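PDB 3Q2O: phosphoribosylaminoimidazole carboxylase, ATPase subunit from Bacillus anthracis, which probably uses ATP to carboxylate aminoimidazole ribonucleotide to its N5-carboxyamino form in purine biosynthesis. Local coordinates for residues Leu258-Phe263 against Ile270-Leu275; Gln105-Thr110 against Leu275-His280. All coordinates share one frame; numbering follows the deposited sequence.

Contact 1: Leu258-Phe263 against Ile270-Leu275; sequences LAVEMF and IYINEL. With MG (magnesium ion), chain C.
The carbonyl oxygen of Glu261 draws two successive amides of the facing strand: Asn273 N donates at 2.8 Å, tilted 23° from the carbonyl plane, while Glu274 N reaches the same oxygen only weakly. With Glu261 N giving a nearly axial bond to Glu274 O (2.9 Å), this makes a classic beta bulge. Beyond it, Phe263 N binds Tyr271 O and Tyr271 N binds Phe263 O, restoring regular antiparallel pairing. The bulge turns the Asn273 side chain toward the other strand; with its CG anti to the backbone N (chi1 174°), the amide lies obliquely by the ring of Phe263, 33° between planes, Asn273 CG 3.5 Å from Phe263 CZ. The side chains of Glu261 and Glu274 run alongside each other, their carboxylates turned steeply against one another, Glu261 OE1 3.9 Å from Glu274 OE2, an approach probably eased by Arg113, in a salt bridge with Glu274 OE1, and by a water that donates to Glu261 OE1. A magnesium-bound water donates to Glu274 OE2. On the apolar face, Val260 CG1 meets Ile272 CG2 and Leu275 CD2, both at 3.8 Å. The hairpin borders the large antiparallel sheet: strand 195-203 pairs with 256-264, helix 235-251 packs on the apolar face, and helix 113-122 meets strand 270-276 through Ile120 and polar bonds.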
loop_
_atom_site.group_PDB
_atom_site.type_symbol
_atom_site.label_atom_id
_atom_site.label_comp_id
_atom_site.label_asym_id
_atom_site.label_seq_id
_atom_site.Cartn_x
_atom_site.Cartn_y
_atom_site.Cartn_z
ATOM N N LEU A 258 -2.748 -17.346 -8.810
ATOM C CA LEU A 258 -2.237 -17.998 -10.020
ATOM C C LEU A 258 -2.051 -16.988 -11.167
ATOM O O LEU A 258 -3.011 -16.335 -11.607
ATOM C CB LEU A 258 -3.171 -19.145 -10.466
ATOM C CG LEU A 258 -2.751 -20.010 -11.667
ATOM C CD1 LEU A 258 -1.502 -20.851 -11.354
ATOM C CD2 LEU A 258 -3.927 -20.898 -12.146
ATOM N N ALA A 259 -0.817 -16.863 -11.645
ATOM C CA ALA A 259 -0.556 -16.066 -12.841
ATOM C C ALA A 259 -0.615 -16.972 -14.060
ATOM O O ALA A 259 0.086 -17.985 -14.108
ATOM C CB ALA A 259 0.810 -15.413 -12.750
ATOM N N VAL A 260 -1.441 -16.617 -15.038
ATOM C CA VAL A 260 -1.555 -17.417 -16.260
ATOM C C VAL A 260 -0.993 -16.615 -17.418
ATOM O O VAL A 260 -1.611 -15.624 -17.850
ATOM C CB VAL A 260 -3.031 -17.815 -16.578
ATOM C CG1 VAL A 260 -3.080 -18.883 -17.702
ATOM C CG2 VAL A 260 -3.731 -18.327 -15.330
ATOM N N GLU A 261 0.182 -17.019 -17.899
ATOM C CA GLU A 261 0.812 -16.348 -19.033
ATOM C C GLU A 261 0.400 -17.042 -20.314
ATOM O O GLU A 261 0.297 -18.271 -20.356
ATOM C CB GLU A 261 2.335 -16.337 -18.901
ATOM C CG GLU A 261 2.829 -15.578 -17.674
ATOM C CD GLU A 261 4.336 -15.431 -17.664
ATOM O OE1 GLU A 261 5.016 -16.267 -17.032
ATOM O OE2 GLU A 261 4.845 -14.488 -18.305
ATOM N N MET A 262 0.175 -16.229 -21.346
ATOM C CA MET A 262 -0.490 -16.657 -22.576
ATOM C C MET A 262 0.124 -15.979 -23.784
ATOM O O MET A 262 0.808 -14.963 -23.646
ATOM C CB MET A 262 -1.980 -16.283 -22.521
ATOM C CG MET A 262 -2.762 -16.935 -21.371
ATOM S SD MET A 262 -4.401 -16.207 -21.254
ATOM C CE MET A 262 -5.033 -16.887 -19.733
ATOM N N PHE A 263 -0.115 -16.572 -24.955
ATOM C CA PHE A 263 0.162 -15.967 -26.257
ATOM C C PHE A 263 -1.175 -15.634 -26.919
ATOM O O PHE A 263 -2.094 -16.466 -26.940
ATOM C CB PHE A 263 0.910 -16.949 -27.165
ATOM C CG PHE A 263 2.212 -17.433 -26.608
ATOM C CD1 PHE A 263 2.360 -18.762 -26.218
ATOM C CD2 PHE A 263 3.298 -16.564 -26.473
ATOM C CE1 PHE A 263 3.578 -19.221 -25.691
ATOM C CE2 PHE A 263 4.515 -17.010 -25.942
ATOM C CZ PHE A 263 4.656 -18.344 -25.560
ATOM N N ILE A 270 -5.854 -17.781 -28.259
ATOM C CA ILE A 270 -5.058 -17.748 -27.045
ATOM C C ILE A 270 -4.449 -19.133 -26.834
ATOM O O ILE A 270 -5.145 -20.144 -26.954
ATOM C CB ILE A 270 -5.913 -17.342 -25.793
ATOM C CG1 ILE A 270 -6.414 -15.888 -25.877
ATOM C CG2 ILE A 270 -5.139 -17.580 -24.479
ATOM C CD1 ILE A 270 -5.358 -14.802 -25.586
ATOM N N TYR A 271 -3.144 -19.176 -26.569
ATOM C CA TYR A 271 -2.503 -20.392 -26.075
ATOM C C TYR A 271 -1.906 -20.138 -24.699
ATOM O O TYR A 271 -1.268 -19.099 -24.487
ATOM C CB TYR A 271 -1.423 -20.874 -27.046
ATOM C CG TYR A 271 -1.999 -21.240 -28.393
ATOM C CD1 TYR A 271 -1.948 -20.342 -29.460
ATOM C CD2 TYR A 271 -2.645 -22.462 -28.585
ATOM C CE1 TYR A 271 -2.501 -20.665 -30.701
ATOM C CE2 TYR A 271 -3.206 -22.791 -29.814
ATOM C CZ TYR A 271 -3.124 -21.886 -30.869
ATOM O OH TYR A 271 -3.679 -22.208 -32.090
ATOM N N ILE A 272 -2.114 -21.073 -23.772
ATOM C CA ILE A 272 -1.501 -20.972 -22.448
ATOM C C ILE A 272 -0.022 -21.322 -22.553
ATOM O O ILE A 272 0.334 -22.371 -23.090
ATOM C CB ILE A 272 -2.170 -21.895 -21.407
ATOM C CG1 ILE A 272 -3.697 -21.797 -21.489
ATOM C CG2 ILE A 272 -1.662 -21.563 -19.997
ATOM C CD1 ILE A 272 -4.261 -20.391 -21.219
ATOM N N ASN A 273 0.813 -20.420 -22.046
ATOM C CA ASN A 273 2.273 -20.519 -22.077
ATOM C C ASN A 273 2.790 -21.219 -20.806
ATOM O O ASN A 273 3.302 -22.342 -20.865
ATOM C CB ASN A 273 2.842 -19.081 -22.236
ATOM C CG ASN A 273 4.374 -19.003 -22.144
ATOM O OD1 ASN A 273 5.085 -19.982 -22.388
ATOM N ND2 ASN A 273 4.885 -17.799 -21.823
ATOM N N GLU A 274 2.637 -20.564 -19.656
ATOM C CA GLU A 274 3.053 -21.141 -18.382
ATOM C C GLU A 274 2.348 -20.509 -17.177
ATOM O O GLU A 274 1.753 -19.431 -17.282
ATOM C CB GLU A 274 4.585 -21.116 -18.229
ATOM C CG GLU A 274 5.227 -19.750 -18.378
ATOM C CD GLU A 274 6.737 -19.817 -18.240
ATOM O OE1 GLU A 274 7.425 -20.241 -19.197
ATOM O OE2 GLU A 274 7.242 -19.444 -17.171
ATOM N N LEU A 275 2.420 -21.206 -16.047
ATOM C CA LEU A 275 1.701 -20.865 -14.828
ATOM C C LEU A 275 2.689 -20.534 -13.710
ATOM O O LEU A 275 3.761 -21.136 -13.636
ATOM C CB LEU A 275 0.835 -22.056 -14.382
ATOM C CG LEU A 275 -0.149 -22.635 -15.406
ATOM C CD1 LEU A 275 -0.991 -23.780 -14.821
ATOM C CD2 LEU A 275 -1.053 -21.552 -15.935
HETATM MG MG MG C . 5.869 -21.064 -13.688
HETATM O O HOH W 1 3.751 -17.975 -15.369
HETATM O O HOH W 2 3.264 -15.102 -22.231
HETATM O O HOH W 3 5.942 -19.656 -15.026
HETATM O O HOH W 4 6.575 -19.978 -12.069
HETATM O O HOH W 5 5.933 -22.691 -12.310
HETATM O O HOH W 6 5.618 -22.973 -14.843
#

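Contact 2: Gln105-Thr110 against Leu275-His280; sequences QLLSKT and LAPRPH. With MG (magnesium ion), chain C.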
loop_
_atom_site.group_PDB
_atom_site.type_symbol
_atom_site.label_atom_id
_atom_site.label_comp_id
_atom_site.label_asym_id
_atom_site.label_seq_id
_atom_site.Cartn_x
_atom_site.Cartn_y
_atom_site.Cartn_z
ATOM N N GLN A 105 -0.328 -29.919 -4.436
ATOM C CA GLN A 105 -0.761 -30.464 -5.728
ATOM C C GLN A 105 -0.483 -29.491 -6.886
ATOM O O GLN A 105 0.233 -29.832 -7.833
ATOM C CB GLN A 105 -2.244 -30.857 -5.621
ATOM C CG GLN A 105 -3.018 -31.141 -6.904
ATOM C CD GLN A 105 -4.491 -31.484 -6.620
ATOM O OE1 GLN A 105 -5.307 -30.608 -6.294
ATOM N NE2 GLN A 105 -4.829 -32.765 -6.735
ATOM N N LEU A 106 -1.008 -28.274 -6.798
ATOM C CA LEU A 106 -0.811 -27.300 -7.873
ATOM C C LEU A 106 0.666 -26.985 -8.087
ATOM O O LEU A 106 1.161 -26.987 -9.218
ATOM C CB LEU A 106 -1.615 -26.021 -7.608
ATOM C CG LEU A 106 -1.491 -24.847 -8.576
ATOM C CD1 LEU A 106 -1.563 -25.290 -10.034
ATOM C CD2 LEU A 106 -2.606 -23.875 -8.269
ATOM N N LEU A 107 1.369 -26.740 -6.990
ATOM C CA LEU A 107 2.788 -26.444 -7.046
ATOM C C LEU A 107 3.549 -27.585 -7.736
ATOM O O LEU A 107 4.383 -27.331 -8.609
ATOM C CB LEU A 107 3.304 -26.138 -5.635
ATOM C CG LEU A 107 4.691 -25.572 -5.342
ATOM C CD1 LEU A 107 5.038 -24.342 -6.182
ATOM C CD2 LEU A 107 4.772 -25.252 -3.844
ATOM N N SER A 108 3.219 -28.834 -7.401
ATOM C CA SER A 108 3.827 -30.008 -8.055
ATOM C C SER A 108 3.676 -29.976 -9.578
ATOM O O SER A 108 4.662 -30.111 -10.302
ATOM C CB SER A 108 3.295 -31.332 -7.475
ATOM O OG SER A 108 2.052 -31.726 -8.046
ATOM N N LYS A 109 2.444 -29.760 -10.039
ATOM C CA LYS A 109 2.127 -29.646 -11.466
ATOM C C LYS A 109 2.906 -28.548 -12.214
ATOM O O LYS A 109 3.270 -28.728 -13.385
ATOM C CB LYS A 109 0.621 -29.420 -11.648
ATOM C CG LYS A 109 -0.250 -30.608 -11.217
ATOM C CD LYS A 109 -1.711 -30.194 -11.133
ATOM C CE LYS A 109 -2.592 -31.347 -10.655
ATOM N NZ LYS A 109 -3.990 -30.884 -10.404
ATOM N N THR A 110 3.159 -27.419 -11.551
ATOM C CA THR A 110 3.766 -26.263 -12.222
ATOM C C THR A 110 5.303 -26.264 -12.181
ATOM O O THR A 110 5.939 -25.329 -12.669
ATOM C CB THR A 110 3.225 -24.921 -11.672
ATOM O OG1 THR A 110 3.608 -24.782 -10.300
ATOM C CG2 THR A 110 1.696 -24.852 -11.791
ATOM N N LEU A 275 2.420 -21.206 -16.047
ATOM C CA LEU A 275 1.701 -20.865 -14.828
ATOM C C LEU A 275 2.689 -20.534 -13.710
ATOM O O LEU A 275 3.761 -21.136 -13.636
ATOM C CB LEU A 275 0.835 -22.056 -14.382
ATOM C CG LEU A 275 -0.149 -22.635 -15.406
ATOM C CD1 LEU A 275 -0.991 -23.780 -14.821
ATOM C CD2 LEU A 275 -1.053 -21.552 -15.935
ATOM N N ALA A 276 2.334 -19.579 -12.857
ATOM C CA ALA A 276 3.093 -19.362 -11.619
ATOM C C ALA A 276 2.111 -19.333 -10.470
ATOM O O ALA A 276 1.228 -18.480 -10.433
ATOM C CB ALA A 276 3.928 -18.072 -11.680
ATOM N N PRO A 277 2.230 -20.291 -9.540
ATOM C CA PRO A 277 1.282 -20.371 -8.432
ATOM C C PRO A 277 1.672 -19.442 -7.277
ATOM O O PRO A 277 1.890 -19.877 -6.152
ATOM C CB PRO A 277 1.344 -21.847 -8.032
ATOM C CG PRO A 277 2.750 -22.257 -8.386
ATOM C CD PRO A 277 3.189 -21.412 -9.543
ATOM N N ARG A 278 1.747 -18.152 -7.584
ATOM C CA ARG A 278 2.175 -17.118 -6.637
ATOM C C ARG A 278 1.903 -15.779 -7.288
ATOM O O ARG A 278 1.662 -15.731 -8.491
ATOM C CB ARG A 278 3.688 -17.227 -6.352
ATOM C CG ARG A 278 4.540 -17.412 -7.596
ATOM C CD ARG A 278 6.033 -17.144 -7.335
ATOM N NE ARG A 278 6.829 -17.414 -8.541
ATOM C CZ ARG A 278 6.970 -16.576 -9.568
ATOM N NH1 ARG A 278 6.377 -15.380 -9.576
ATOM N NH2 ARG A 278 7.716 -16.934 -10.599
ATOM N N PRO A 279 1.973 -14.685 -6.502
ATOM C CA PRO A 279 2.083 -13.364 -7.092
ATOM C C PRO A 279 3.230 -13.374 -8.093
ATOM O O PRO A 279 4.242 -14.069 -7.882
ATOM C CB PRO A 279 2.454 -12.480 -5.898
ATOM C CG PRO A 279 1.785 -13.140 -4.735
ATOM C CD PRO A 279 1.938 -14.631 -5.029
ATOM N N HIS A 280 3.079 -12.582 -9.143
ATOM C CA HIS A 280 3.957 -12.614 -10.296
ATOM C C HIS A 280 4.346 -11.195 -10.720
ATOM O O HIS A 280 3.581 -10.244 -10.528
ATOM C CB HIS A 280 3.210 -13.330 -11.433
ATOM C CG HIS A 280 4.065 -13.686 -12.608
ATOM N ND1 HIS A 280 4.126 -12.906 -13.741
ATOM C CD2 HIS A 280 4.874 -14.749 -12.837
ATOM C CE1 HIS A 280 4.952 -13.462 -14.613
ATOM N NE2 HIS A 280 5.416 -14.582 -14.091
HETATM MG MG MG C . 5.869 -21.064 -13.688
HETATM O O HOH W 5 5.933 -22.691 -12.310
HETATM O O HOH W 6 5.618 -22.973 -14.843
HETATM O O HOH W 4 6.575 -19.978 -12.069
HETATM O O HOH W 3 5.942 -19.656 -15.026
#
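Thr110 and Pro277 form the tightest part of this contact, with Thr110 OG1 3.3 Å from CG of the proline ring and nearly as close to CD. The hydroxyl oxygen rests against these ring carbons while its proton goes to Leu107 O, three residues back in its own segment (3.2 Å, C=O...donor angle 112°). A chi1 of 65° sets OG1 between the backbone N and the carbonyl carbon, which serves both the turn and the ring, and leaves CG2 to meet Leu275 CB at 3.9 Å. The side chains of Leu107 and Pro277 cross at about a right angle, CD1 of Leu107 3.8 Å from CG of Pro277. Leu106 is the looser neighbour, its side chain slanting across the ring with CG 4.2 Å from Pro277 CB. The direct contact is thus buried and largely apolar, whereas the other side is wet: Thr110 O accepts hydrogen bonds from two magnesium-bound waters, one at 2.7 Å and the other at 3.2 Å. Leu275 O is the protein ligand of that magnesium, at 2.1 Å, with four waters around it, so hydration links segment 105-110 to the strand. Pro277 centres an inverse gamma turn that leads the chain out of strand 270-276, and its ring wedges against helix 105-109. The arrangement joins the preATP-grasp region to the ATP-grasp domain, an interdomain junction bridged by a hydrated magnesium ion.

How the contacts relate
Both contacts are buried and both use strand 270-276, sharing Leu275, but they hold it differently. Contact 1 is local, a hairpin within the ATP-grasp region built on backbone hydrogen bonds, with an apolar face and another that mixes carboxylates with aromatic rings. Contact 2 is long-range and about a third as large in buried surface; it brings residues 105-110 of the preATP-grasp region against the strand's exit through side-chain packing and magnesium-bound water. Contact 1 is nested in the chain loop that contact 2 closes. They also touch directly: Ala259 N probably bonds to Ala276 O, carrying the strand pairing beyond Leu275, and Ala259 CB packs on His280 CB.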